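Local coordinates for Di-haem cytochrome c peroxidase family protein (PDB 6NX0) that carries two covalently bound c-type haems and probably works as a peroxidase of the bacterial dihaem cytochrome c peroxidase/MauG family, reaching an unusually stable bis-Fe(IV) state, at residues G143-P147 and H383-F387; F155-N159 and S191-A195; I327-R333 and R406-G410. The contacts are given in a common frame with arbitrary orientation. Residues are numbered along the deposited sequence.

Contact 1: residues G143-P147 and H383-F387; sequences GPRVP and HNGVF. With HEC (heme c), chain C.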
loop_
_atom_site.group_PDB
_atom_site.type_symbol
_atom_site.label_atom_id
_atom_site.label_comp_id
_atom_site.label_asym_id
_atom_site.label_seq_id
_atom_site.Cartn_x
_atom_site.Cartn_y
_atom_site.Cartn_z
ATOM N N GLY A 143 -5.724 19.628 6.279
ATOM C CA GLY A 143 -4.523 19.531 7.070
ATOM C C GLY A 143 -3.550 18.513 6.502
ATOM O O GLY A 143 -2.882 18.760 5.503
ATOM N N PRO A 144 -3.464 17.336 7.129
ATOM C CA PRO A 144 -2.355 16.426 6.815
ATOM C C PRO A 144 -2.505 15.604 5.548
ATOM O O PRO A 144 -1.505 15.025 5.094
ATOM C CB PRO A 144 -2.309 15.504 8.038
ATOM C CG PRO A 144 -3.625 15.573 8.620
ATOM C CD PRO A 144 -4.161 16.944 8.359
ATOM N N ARG A 145 -3.706 15.502 4.977
ATOM C CA ARG A 145 -3.936 14.734 3.755
ATOM C C ARG A 145 -3.643 13.244 3.938
ATOM O O ARG A 145 -3.248 12.546 3.005
ATOM C CB ARG A 145 -3.124 15.312 2.591
ATOM C CG ARG A 145 -3.359 16.817 2.436
ATOM C CD ARG A 145 -2.690 17.387 1.183
ATOM N NE ARG A 145 -1.233 17.206 1.143
ATOM C CZ ARG A 145 -0.354 18.023 1.726
ATOM N NH1 ARG A 145 -0.762 19.079 2.416
ATOM N NH2 ARG A 145 0.945 17.794 1.615
ATOM N N VAL A 146 -3.847 12.761 5.157
ATOM C CA VAL A 146 -3.900 11.337 5.463
ATOM C C VAL A 146 -5.133 11.126 6.329
ATOM O O VAL A 146 -5.696 12.102 6.842
ATOM C CB VAL A 146 -2.617 10.845 6.169
ATOM C CG1 VAL A 146 -1.407 11.132 5.333
ATOM C CG2 VAL A 146 -2.472 11.473 7.542
ATOM N N PRO A 147 -5.586 9.885 6.505
ATOM C CA PRO A 147 -6.878 9.662 7.173
ATOM C C PRO A 147 -6.927 10.227 8.577
ATOM O O PRO A 147 -5.989 10.078 9.368
ATOM C CB PRO A 147 -7.014 8.141 7.190
ATOM C CG PRO A 147 -6.243 7.695 5.967
ATOM C CD PRO A 147 -5.074 8.647 5.880
ATOM N N HIS A 383 3.356 7.524 0.791
ATOM C CA HIS A 383 3.146 7.036 2.158
ATOM C C HIS A 383 2.770 8.142 3.122
ATOM O O HIS A 383 2.169 7.858 4.163
ATOM C CB HIS A 383 4.417 6.323 2.676
ATOM C CG HIS A 383 5.516 7.245 3.093
ATOM N ND1 HIS A 383 6.310 7.911 2.185
ATOM C CD2 HIS A 383 5.962 7.611 4.320
ATOM C CE1 HIS A 383 7.178 8.664 2.831
ATOM N NE2 HIS A 383 6.985 8.505 4.130
ATOM N N ASN A 384 3.150 9.384 2.822
ATOM C CA ASN A 384 2.901 10.524 3.689
ATOM C C ASN A 384 1.851 11.469 3.129
ATOM O O ASN A 384 1.643 12.546 3.704
ATOM C CB ASN A 384 4.191 11.282 3.944
ATOM C CG ASN A 384 4.801 11.839 2.671
ATOM O OD1 ASN A 384 4.293 11.617 1.588
ATOM N ND2 ASN A 384 5.903 12.569 2.812
ATOM N N GLY A 385 1.186 11.099 2.033
ATOM C CA GLY A 385 0.134 11.944 1.483
ATOM C C GLY A 385 0.618 13.261 0.915
ATOM O O GLY A 385 -0.180 14.189 0.755
ATOM N N VAL A 386 1.916 13.388 0.617
ATOM C CA VAL A 386 2.477 14.712 0.348
ATOM C C VAL A 386 1.939 15.329 -0.939
ATOM O O VAL A 386 1.813 16.559 -1.016
ATOM C CB VAL A 386 4.022 14.667 0.335
ATOM C CG1 VAL A 386 4.609 13.898 -0.859
ATOM C CG2 VAL A 386 4.584 16.090 0.357
ATOM N N PHE A 387 1.604 14.526 -1.945
ATOM C CA PHE A 387 1.122 15.050 -3.220
ATOM C C PHE A 387 -0.392 14.933 -3.297
ATOM O O PHE A 387 -0.958 13.925 -2.872
ATOM C CB PHE A 387 1.733 14.293 -4.396
ATOM C CG PHE A 387 3.217 14.420 -4.491
ATOM C CD1 PHE A 387 3.833 15.666 -4.427
ATOM C CD2 PHE A 387 4.004 13.301 -4.625
ATOM C CE1 PHE A 387 5.216 15.775 -4.509
ATOM C CE2 PHE A 387 5.383 13.421 -4.710
ATOM C CZ PHE A 387 5.972 14.650 -4.651
HETATM FE FE HEC C . 6.907 4.605 -8.118
HETATM C CHA HEC C . 5.083 5.252 -5.288
HETATM C CHB HEC C . 4.452 6.043 -10.041
HETATM C CHC HEC C . 8.982 4.568 -10.848
HETATM C CHD HEC C . 9.209 2.838 -6.322
HETATM N NA HEC C . 5.090 5.427 -7.740
HETATM C C1A HEC C . 4.513 5.547 -6.490
HETATM C C2A HEC C . 3.285 6.280 -6.661
HETATM C C3A HEC C . 3.066 6.404 -7.975
HETATM C C4A HEC C . 4.202 5.875 -8.686
HETATM C CMA HEC C . 1.941 7.179 -8.656
HETATM C CAA HEC C . 2.286 6.608 -5.528
HETATM C CBA HEC C . 1.281 5.485 -5.338
HETATM C CGA HEC C . 0.337 5.654 -4.172
HETATM O O1A HEC C . -0.386 4.646 -3.904
HETATM O O2A HEC C . 0.482 6.606 -3.355
HETATM N NB HEC C . 6.757 5.154 -10.054
HETATM C C1B HEC C . 5.617 5.685 -10.661
HETATM C C2B HEC C . 5.918 5.923 -12.061
HETATM C C3B HEC C . 7.186 5.587 -12.289
HETATM C C4B HEC C . 7.716 5.054 -11.042
HETATM C CMB HEC C . 4.876 6.433 -13.090
HETATM C CAB HEC C . 8.026 5.767 -13.579
HETATM C CBB HEC C . 8.097 7.259 -13.975
HETATM N NC HEC C . 8.703 3.786 -8.535
HETATM C C1C HEC C . 9.416 3.950 -9.707
HETATM C C2C HEC C . 10.681 3.292 -9.541
HETATM C C3C HEC C . 10.710 2.727 -8.326
HETATM C C4C HEC C . 9.479 3.058 -7.649
HETATM C CMC HEC C . 11.713 3.217 -10.688
HETATM C CAC HEC C . 11.740 1.716 -7.797
HETATM C CBC HEC C . 13.113 2.416 -7.727
HETATM N ND HEC C . 7.067 4.094 -6.175
HETATM C C1D HEC C . 8.135 3.360 -5.647
HETATM C C2D HEC C . 8.036 3.401 -4.217
HETATM C C3D HEC C . 6.841 4.208 -3.888
HETATM C C4D HEC C . 6.252 4.566 -5.150
HETATM C CMD HEC C . 8.972 2.757 -3.199
HETATM C CAD HEC C . 6.336 4.574 -2.486
HETATM C CBD HEC C . 7.081 5.813 -2.030
HETATM C CGD HEC C . 6.398 6.458 -0.851
HETATM O O1D HEC C . 5.249 6.067 -0.530
HETATM O O2D HEC C . 6.943 7.484 -0.350
#

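Contact 2: residues F155-N159 and S191-A195; sequences FSRRN and SDGRA. With HEC (heme c), chain B.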
loop_
_atom_site.group_PDB
_atom_site.type_symbol
_atom_site.label_atom_id
_atom_site.label_comp_id
_atom_site.label_asym_id
_atom_site.label_seq_id
_atom_site.Cartn_x
_atom_site.Cartn_y
_atom_site.Cartn_z
ATOM N N PHE A 155 -4.857 11.754 13.556
ATOM C CA PHE A 155 -4.696 11.286 12.180
ATOM C C PHE A 155 -3.725 10.117 12.129
ATOM O O PHE A 155 -2.847 9.971 12.984
ATOM C CB PHE A 155 -4.178 12.414 11.264
ATOM C CG PHE A 155 -5.056 13.634 11.258
ATOM C CD1 PHE A 155 -4.874 14.630 12.192
ATOM C CD2 PHE A 155 -6.065 13.780 10.325
ATOM C CE1 PHE A 155 -5.682 15.744 12.197
ATOM C CE2 PHE A 155 -6.876 14.894 10.324
ATOM C CZ PHE A 155 -6.693 15.873 11.282
ATOM N N SER A 156 -3.919 9.277 11.117
ATOM C CA SER A 156 -2.962 8.232 10.783
ATOM C C SER A 156 -1.562 8.817 10.626
ATOM O O SER A 156 -1.395 9.981 10.269
ATOM C CB SER A 156 -3.390 7.545 9.473
ATOM O OG SER A 156 -4.607 6.838 9.645
ATOM N N ARG A 157 -0.542 7.974 10.848
ATOM C CA ARG A 157 0.846 8.400 10.662
ATOM C C ARG A 157 1.276 8.337 9.200
ATOM O O ARG A 157 2.287 8.962 8.838
ATOM C CB ARG A 157 1.783 7.537 11.507
ATOM C CG ARG A 157 1.615 7.788 13.018
ATOM C CD ARG A 157 2.442 6.827 13.893
ATOM N NE ARG A 157 2.426 5.433 13.440
ATOM C CZ ARG A 157 1.574 4.490 13.848
ATOM N NH1 ARG A 157 1.679 3.251 13.377
ATOM N NH2 ARG A 157 0.613 4.777 14.712
ATOM N N ARG A 158 0.520 7.617 8.369
ATOM C CA ARG A 158 0.771 7.454 6.954
ATOM C C ARG A 158 -0.553 7.543 6.214
ATOM O O ARG A 158 -1.625 7.476 6.811
ATOM C CB ARG A 158 1.441 6.108 6.633
ATOM C CG ARG A 158 2.840 5.958 7.209
ATOM C CD ARG A 158 3.543 4.662 6.756
ATOM N NE ARG A 158 4.896 4.580 7.289
ATOM C CZ ARG A 158 5.403 3.501 7.871
ATOM N NH1 ARG A 158 4.693 2.370 7.944
ATOM N NH2 ARG A 158 6.642 3.555 8.358
ATOM N N ASN A 159 -0.456 7.653 4.893
ATOM C CA ASN A 159 -1.622 7.543 4.034
ATOM C C ASN A 159 -2.071 6.092 3.966
ATOM O O ASN A 159 -1.273 5.163 4.153
ATOM C CB ASN A 159 -1.290 8.058 2.629
ATOM C CG ASN A 159 -2.521 8.326 1.791
ATOM O OD1 ASN A 159 -3.625 8.522 2.303
ATOM N ND2 ASN A 159 -2.323 8.384 0.475
ATOM N N SER A 191 3.464 -0.285 4.786
ATOM C CA SER A 191 4.533 0.198 3.921
ATOM C C SER A 191 5.915 -0.110 4.466
ATOM O O SER A 191 6.888 -0.043 3.702
ATOM C CB SER A 191 4.413 1.695 3.694
ATOM O OG SER A 191 3.281 1.995 2.900
ATOM N N ASP A 192 6.018 -0.456 5.752
ATOM C CA ASP A 192 7.262 -0.917 6.357
ATOM C C ASP A 192 7.253 -2.420 6.622
ATOM O O ASP A 192 8.149 -2.939 7.306
ATOM C CB ASP A 192 7.534 -0.131 7.639
ATOM C CG ASP A 192 6.419 -0.273 8.668
ATOM O OD1 ASP A 192 5.589 -1.193 8.541
ATOM O OD2 ASP A 192 6.370 0.542 9.623
ATOM N N GLY A 193 6.276 -3.138 6.079
ATOM C CA GLY A 193 6.234 -4.587 6.155
ATOM C C GLY A 193 6.122 -5.173 7.548
ATOM O O GLY A 193 6.396 -6.366 7.730
ATOM N N ARG A 194 5.649 -4.407 8.522
ATOM C CA ARG A 194 5.698 -4.859 9.912
ATOM C C ARG A 194 4.656 -5.920 10.282
ATOM O O ARG A 194 4.780 -6.493 11.375
ATOM C CB ARG A 194 5.564 -3.665 10.860
ATOM C CG ARG A 194 4.222 -3.005 10.899
ATOM C CD ARG A 194 4.272 -1.778 11.827
ATOM N NE ARG A 194 2.982 -1.105 11.938
ATOM C CZ ARG A 194 2.504 -0.242 11.050
ATOM N NH1 ARG A 194 1.321 0.313 11.258
ATOM N NH2 ARG A 194 3.193 0.066 9.950
ATOM N N ALA A 195 3.667 -6.228 9.430
ATOM C CA ALA A 195 2.739 -7.334 9.660
ATOM C C ALA A 195 2.982 -8.404 8.603
ATOM O O ALA A 195 3.107 -8.097 7.426
ATOM C CB ALA A 195 1.277 -6.878 9.621
HETATM FE FE HEC B . -6.301 0.183 7.240
HETATM C CHA HEC B . -3.158 -0.183 5.829
HETATM C CHB HEC B . -6.913 -3.112 6.695
HETATM C CHC HEC B . -8.934 0.284 9.450
HETATM C CHD HEC B . -5.632 3.486 7.954
HETATM N NA HEC B . -5.273 -1.319 6.340
HETATM C C1A HEC B . -3.982 -1.277 5.852
HETATM C C2A HEC B . -3.658 -2.567 5.308
HETATM C C3A HEC B . -4.743 -3.342 5.452
HETATM C C4A HEC B . -5.739 -2.607 6.187
HETATM C CMA HEC B . -4.859 -4.824 5.116
HETATM C CAA HEC B . -2.303 -2.950 4.685
HETATM C CBA HEC B . -2.355 -2.794 3.176
HETATM C CGA HEC B . -1.021 -2.998 2.507
HETATM O O1A HEC B . -1.039 -3.053 1.242
HETATM O O2A HEC B . 0.038 -2.960 3.207
HETATM N NB HEC B . -7.653 -1.143 7.969
HETATM C C1B HEC B . -7.711 -2.485 7.619
HETATM C C2B HEC B . -8.795 -3.086 8.349
HETATM C C3B HEC B . -9.296 -2.180 9.194
HETATM C C4B HEC B . -8.610 -0.936 8.937
HETATM C CMB HEC B . -9.210 -4.554 8.204
HETATM C CAB HEC B . -10.480 -2.318 10.173
HETATM C CBB HEC B . -10.099 -3.299 11.309
HETATM N NC HEC B . -7.128 1.607 8.439
HETATM C C1C HEC B . -8.252 1.443 9.237
HETATM C C2C HEC B . -8.674 2.764 9.646
HETATM C C3C HEC B . -7.796 3.674 9.216
HETATM C C4C HEC B . -6.784 2.952 8.472
HETATM C CMC HEC B . -10.003 3.053 10.362
HETATM C CAC HEC B . -8.009 5.195 9.120
HETATM C CBC HEC B . -8.023 5.855 10.505
HETATM N ND HEC B . -4.726 1.416 6.898
HETATM C C1D HEC B . -4.680 2.776 7.267
HETATM C C2D HEC B . -3.373 3.284 6.940
HETATM C C3D HEC B . -2.600 2.155 6.358
HETATM C C4D HEC B . -3.493 1.028 6.351
HETATM C CMD HEC B . -2.856 4.672 7.262
HETATM C CAD HEC B . -1.133 2.175 5.892
HETATM C CBD HEC B . -0.284 2.218 7.142
HETATM C CGD HEC B . 1.170 1.856 6.895
HETATM O O1D HEC B . 1.529 1.591 5.727
HETATM O O2D HEC B . 1.938 1.932 7.896
HETATM O O HOH W 1 1.221 4.286 3.205
HETATM O O HOH W 2 -5.043 -0.236 8.982
#

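Contact 3: residues I327-R333 and R406-G410; sequences IAVPRNR and RWYHG. With HEC (heme c), chain C.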
loop_
_atom_site.group_PDB
_atom_site.type_symbol
_atom_site.label_atom_id
_atom_site.label_comp_id
_atom_site.label_asym_id
_atom_site.label_seq_id
_atom_site.Cartn_x
_atom_site.Cartn_y
_atom_site.Cartn_z
ATOM N N ILE A 327 12.874 6.222 -2.463
ATOM C CA ILE A 327 12.809 7.302 -3.457
ATOM C C ILE A 327 12.726 8.688 -2.819
ATOM O O ILE A 327 12.804 9.695 -3.550
ATOM C CB ILE A 327 11.660 7.092 -4.471
ATOM C CG1 ILE A 327 10.267 7.263 -3.843
ATOM C CG2 ILE A 327 11.767 5.713 -5.132
ATOM C CD1 ILE A 327 9.129 7.333 -4.878
ATOM N N ALA A 328 12.589 8.774 -1.484
ATOM C CA ALA A 328 12.740 10.031 -0.745
ATOM C C ALA A 328 11.756 11.112 -1.210
ATOM O O ALA A 328 12.135 12.234 -1.546
ATOM C CB ALA A 328 14.181 10.538 -0.846
ATOM N N VAL A 329 10.470 10.791 -1.183
ATOM C CA VAL A 329 9.490 11.834 -1.502
ATOM C C VAL A 329 9.569 12.976 -0.486
ATOM O O VAL A 329 10.067 12.801 0.645
ATOM C CB VAL A 329 8.055 11.285 -1.603
ATOM C CG1 VAL A 329 7.969 10.178 -2.621
ATOM C CG2 VAL A 329 7.541 10.858 -0.244
ATOM N N PRO A 330 9.112 14.172 -0.853
ATOM C CA PRO A 330 9.259 15.330 0.035
ATOM C C PRO A 330 8.516 15.164 1.351
ATOM O O PRO A 330 7.494 14.480 1.440
ATOM C CB PRO A 330 8.667 16.483 -0.779
ATOM C CG PRO A 330 8.790 16.021 -2.215
ATOM C CD PRO A 330 8.550 14.546 -2.156
ATOM N N ARG A 331 9.047 15.833 2.374
ATOM C CA ARG A 331 8.404 15.852 3.679
ATOM C C ARG A 331 7.025 16.493 3.597
ATOM O O ARG A 331 6.835 17.546 2.973
ATOM C CB ARG A 331 9.281 16.627 4.659
ATOM C CG ARG A 331 8.830 16.562 6.132
ATOM C CD ARG A 331 9.912 17.224 6.954
ATOM N NE ARG A 331 9.738 17.252 8.405
ATOM C CZ ARG A 331 10.156 16.302 9.233
ATOM N NH1 ARG A 331 10.697 15.177 8.756
ATOM N NH2 ARG A 331 10.031 16.463 10.551
ATOM N N ASN A 332 6.057 15.861 4.254
ATOM C CA ASN A 332 4.731 16.448 4.417
ATOM C C ASN A 332 4.769 17.257 5.703
ATOM O O ASN A 332 4.682 16.698 6.801
ATOM C CB ASN A 332 3.648 15.377 4.466
ATOM C CG ASN A 332 2.266 15.977 4.616
ATOM O OD1 ASN A 332 2.133 17.142 4.974
ATOM N ND2 ASN A 332 1.241 15.199 4.342
ATOM N N ARG A 333 4.929 18.572 5.565
ATOM C CA ARG A 333 5.139 19.415 6.726
ATOM C C ARG A 333 3.866 19.606 7.540
ATOM O O ARG A 333 3.938 20.164 8.651
ATOM C CB ARG A 333 5.720 20.757 6.276
ATOM C CG ARG A 333 7.100 20.609 5.620
ATOM C CD ARG A 333 7.530 21.883 4.899
ATOM N NE ARG A 333 6.539 22.226 3.884
ATOM C CZ ARG A 333 6.494 23.369 3.206
ATOM N NH1 ARG A 333 7.402 24.312 3.413
ATOM N NH2 ARG A 333 5.530 23.558 2.313
ATOM N N ARG A 406 12.790 22.414 -6.286
ATOM C CA ARG A 406 11.371 22.448 -6.624
ATOM C C ARG A 406 10.568 21.519 -5.722
ATOM O O ARG A 406 9.418 21.817 -5.381
ATOM C CB ARG A 406 11.177 22.053 -8.094
ATOM C CG ARG A 406 9.737 21.773 -8.569
ATOM C CD ARG A 406 9.728 21.314 -10.038
ATOM N NE ARG A 406 8.427 20.817 -10.506
ATOM C CZ ARG A 406 8.193 20.343 -11.737
ATOM N NH1 ARG A 406 9.168 20.291 -12.641
ATOM N NH2 ARG A 406 6.978 19.916 -12.072
ATOM N N TRP A 407 11.165 20.402 -5.326
ATOM C CA TRP A 407 10.449 19.353 -4.615
ATOM C C TRP A 407 10.666 19.410 -3.121
ATOM O O TRP A 407 9.744 19.082 -2.362
ATOM C CB TRP A 407 10.877 17.977 -5.151
ATOM C CG TRP A 407 10.523 17.857 -6.594
ATOM C CD1 TRP A 407 11.362 17.995 -7.661
ATOM C CD2 TRP A 407 9.218 17.661 -7.140
ATOM N NE1 TRP A 407 10.663 17.886 -8.830
ATOM C CE2 TRP A 407 9.343 17.673 -8.542
ATOM C CE3 TRP A 407 7.952 17.460 -6.581
ATOM C CZ2 TRP A 407 8.258 17.490 -9.390
ATOM C CZ3 TRP A 407 6.880 17.266 -7.422
ATOM C CH2 TRP A 407 7.036 17.276 -8.818
ATOM N N TYR A 408 11.851 19.823 -2.676
ATOM C CA TYR A 408 12.217 19.739 -1.268
ATOM C C TYR A 408 12.177 21.104 -0.600
ATOM O O TYR A 408 13.028 21.436 0.231
ATOM C CB TYR A 408 13.580 19.076 -1.123
ATOM C CG TYR A 408 13.592 17.654 -1.664
ATOM C CD1 TYR A 408 12.706 16.682 -1.172
ATOM C CD2 TYR A 408 14.474 17.280 -2.668
ATOM C CE1 TYR A 408 12.694 15.386 -1.672
ATOM C CE2 TYR A 408 14.476 15.994 -3.169
ATOM C CZ TYR A 408 13.594 15.038 -2.661
ATOM O OH TYR A 408 13.603 13.777 -3.157
ATOM N N HIS A 409 11.154 21.882 -0.954
ATOM C CA HIS A 409 10.851 23.146 -0.287
ATOM C C HIS A 409 12.099 24.025 -0.249
ATOM O O HIS A 409 12.460 24.610 0.774
ATOM C CB HIS A 409 10.273 22.876 1.111
ATOM C CG HIS A 409 9.136 21.893 1.106
ATOM N ND1 HIS A 409 9.274 20.585 1.530
ATOM C CD2 HIS A 409 7.847 22.019 0.703
ATOM C CE1 HIS A 409 8.120 19.953 1.398
ATOM N NE2 HIS A 409 7.237 20.800 0.895
ATOM N N GLY A 410 12.787 24.085 -1.394
ATOM C CA GLY A 410 13.944 24.943 -1.574
ATOM C C GLY A 410 15.304 24.338 -1.267
ATOM O O GLY A 410 16.325 24.968 -1.581
HETATM FE FE HEC C . 6.907 4.605 -8.118
HETATM C CHA HEC C . 5.083 5.252 -5.288
HETATM C CHB HEC C . 4.452 6.043 -10.041
HETATM C CHC HEC C . 8.982 4.568 -10.848
HETATM C CHD HEC C . 9.209 2.838 -6.322
HETATM N NA HEC C . 5.090 5.427 -7.740
HETATM C C1A HEC C . 4.513 5.547 -6.490
HETATM C C2A HEC C . 3.285 6.280 -6.661
HETATM C C3A HEC C . 3.066 6.404 -7.975
HETATM C C4A HEC C . 4.202 5.875 -8.686
HETATM C CMA HEC C . 1.941 7.179 -8.656
HETATM C CAA HEC C . 2.286 6.608 -5.528
HETATM C CBA HEC C . 1.281 5.485 -5.338
HETATM C CGA HEC C . 0.337 5.654 -4.172
HETATM O O1A HEC C . -0.386 4.646 -3.904
HETATM O O2A HEC C . 0.482 6.606 -3.355
HETATM N NB HEC C . 6.757 5.154 -10.054
HETATM C C1B HEC C . 5.617 5.685 -10.661
HETATM C C2B HEC C . 5.918 5.923 -12.061
HETATM C C3B HEC C . 7.186 5.587 -12.289
HETATM C C4B HEC C . 7.716 5.054 -11.042
HETATM C CMB HEC C . 4.876 6.433 -13.090
HETATM C CAB HEC C . 8.026 5.767 -13.579
HETATM C CBB HEC C . 8.097 7.259 -13.975
HETATM N NC HEC C . 8.703 3.786 -8.535
HETATM C C1C HEC C . 9.416 3.950 -9.707
HETATM C C2C HEC C . 10.681 3.292 -9.541
HETATM C C3C HEC C . 10.710 2.727 -8.326
HETATM C C4C HEC C . 9.479 3.058 -7.649
HETATM C CMC HEC C . 11.713 3.217 -10.688
HETATM C CAC HEC C . 11.740 1.716 -7.797
HETATM C CBC HEC C . 13.113 2.416 -7.727
HETATM N ND HEC C . 7.067 4.094 -6.175
HETATM C C1D HEC C . 8.135 3.360 -5.647
HETATM C C2D HEC C . 8.036 3.401 -4.217
HETATM C C3D HEC C . 6.841 4.208 -3.888
HETATM C C4D HEC C . 6.252 4.566 -5.150
HETATM C CMD HEC C . 8.972 2.757 -3.199
HETATM C CAD HEC C . 6.336 4.574 -2.486
HETATM C CBD HEC C . 7.081 5.813 -2.030
HETATM C CGD HEC C . 6.398 6.458 -0.851
HETATM O O1D HEC C . 5.249 6.067 -0.530
HETATM O O2D HEC C . 6.943 7.484 -0.350
#

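Contact 1: residues G143-P147 and H383-F387
The guanidinium of Arg145 grips two successive backbone carbonyls of the 383-387 loop, giving NE to Gly385 O at 3.2 Å and NH2 to Val386 O at 3.0 Å. These two hydrogen bonds join a loop of the N-terminal haem domain to one of the C-terminal haem domain in the dihaem peroxidase fold. At its other end the 383-387 loop holds the second haem: His383 donates from its backbone N to O1D of the haem propionate at 2.7 Å and from ND1 to O2D at 2.6 Å. Between these two ends the loop is shaped by an Asx turn, in which Asn384 OD1 accepts from Val386 N at 3.1 Å, while Asn384 ND2 is bound to Pro330 O. Gly385 follows with positive phi, and a side chain here would run into Arg145 O, so glycine lets the backbones approach to 5.4 Å between Arg145 CA and Gly385 CA. Arg145 O is hydrogen-bonded to Ser380 OG. Beyond the hydrogen bonds the packing is slight: Val146 points at the opposing loop and rests against its backbone, with Val146 CG1 lying 3.7 Å from Asn384 O and 4.2 Å from Gly385 N.

Contact 2: residues F155-N159 and S191-A195
Charge dominates this meeting of two loops at a propionate of the first haem. Arg158 and Asp192 form a salt bridge across the segments, with Arg158 NH1 3.0 Å from Asp192 OD2 and Arg158 NH2 adding a longer bond of 3.3 Å to Asp192 OD2; the same Arg158 NH1 donates to haem O2D at 2.8 Å. Arg194 completes the network from within its own segment: its NH2 donates to Asp192 OD1 at 3.1 Å and to haem O2D at 3.0 Å. The propionate oxygen and Asp192 thus lie between two arginines, which offsets the 3.4 Å approach of Arg158 NH1 to Arg194 NH2. Arg157 NH1 also comes within 3.6 Å of Arg194 NH1, but Arg157 has its salt-bridge partner in Asp208.

Backbone amides supply further hydrogen bonds. Asp192 OD1 accepts from Arg194 N at 3.2 Å, closing an Asx turn, and Ser191 N donates to the other propionate oxygen, O1D, at 2.9 Å. A water links the segments, lying 2.8 Å from Asn159 O and 3.1 Å from Ser191 OG.

The iron FE of this haem is bound by a water O at 2.2 Å. Together the groups around O1D and O2D make an arginine-rich propionate-binding site in the cytochrome c domain of the first haem.

Contact 3: residues I327-R333 and R406-G410
This is a largely buried loop-to-loop contact within the C-terminal cytochrome c domain, where the segment running outward from the second haem meets the turn that follows helix 404-407. Pro330 is central to the packing. Its ring points at the turn, with CG 3.2 Å from Trp407 O, 4.1 Å from Trp407 CB and 4.0 Å from Tyr408 CE1. The Tyr408 ring runs along the loop, presenting its edge to Pro330 CA and to the Ala328 carbonyl, and its hydroxyl donates a hydrogen bond from OH to Ala328 O at 2.7 Å. On the inner side of the same loop, Val329 and Ile327 line the haem pocket: Val329 CG2 is 3.4 Å from propionate O2D and Ile327 CD1 is 3.8 Å from haem CBD. Ile327 also touches Tyr397, the axial ligand that, with His305, completes the coordination of this haem iron. Farther out the contact becomes polar and more exposed. The Arg333 guanidinium stacks flat on the His409 imidazole, centres 3.6 Å apart and planes at 23°, while Arg333 CD makes a CH-pi contact 3.9 Å from the ring centroid. His409 ND1 is hydrogen-bonded to Asp415; at the ring edge, His409 CE1 lies 3.2 Å from Arg331 O.

Overall arrangement
Contact 1 touches both of the others, its centre 12 Å from that of contact 2 and 13 Å from that of contact 3, which are themselves 19 Å apart without touching. Along the chain, contact 2 is nested inside the loop closed by contact 1, and contact 3 follows it, its segments alternating with those of contact 1. Residues 143-147 and 155-159 share the loop between helix 138-142 and strand 173-175, while 383-387 and 406-410 flank helix 390-399. Probable hydrogen bonds run from Asn159 N to His383 O and from Asn332 ND2 to Asn384 O. Residues 383-387 therefore connect a propionate site of the first haem, at contact 2, with the pocket of the second, shared by contacts 1 and 3, tying together the two haem domains.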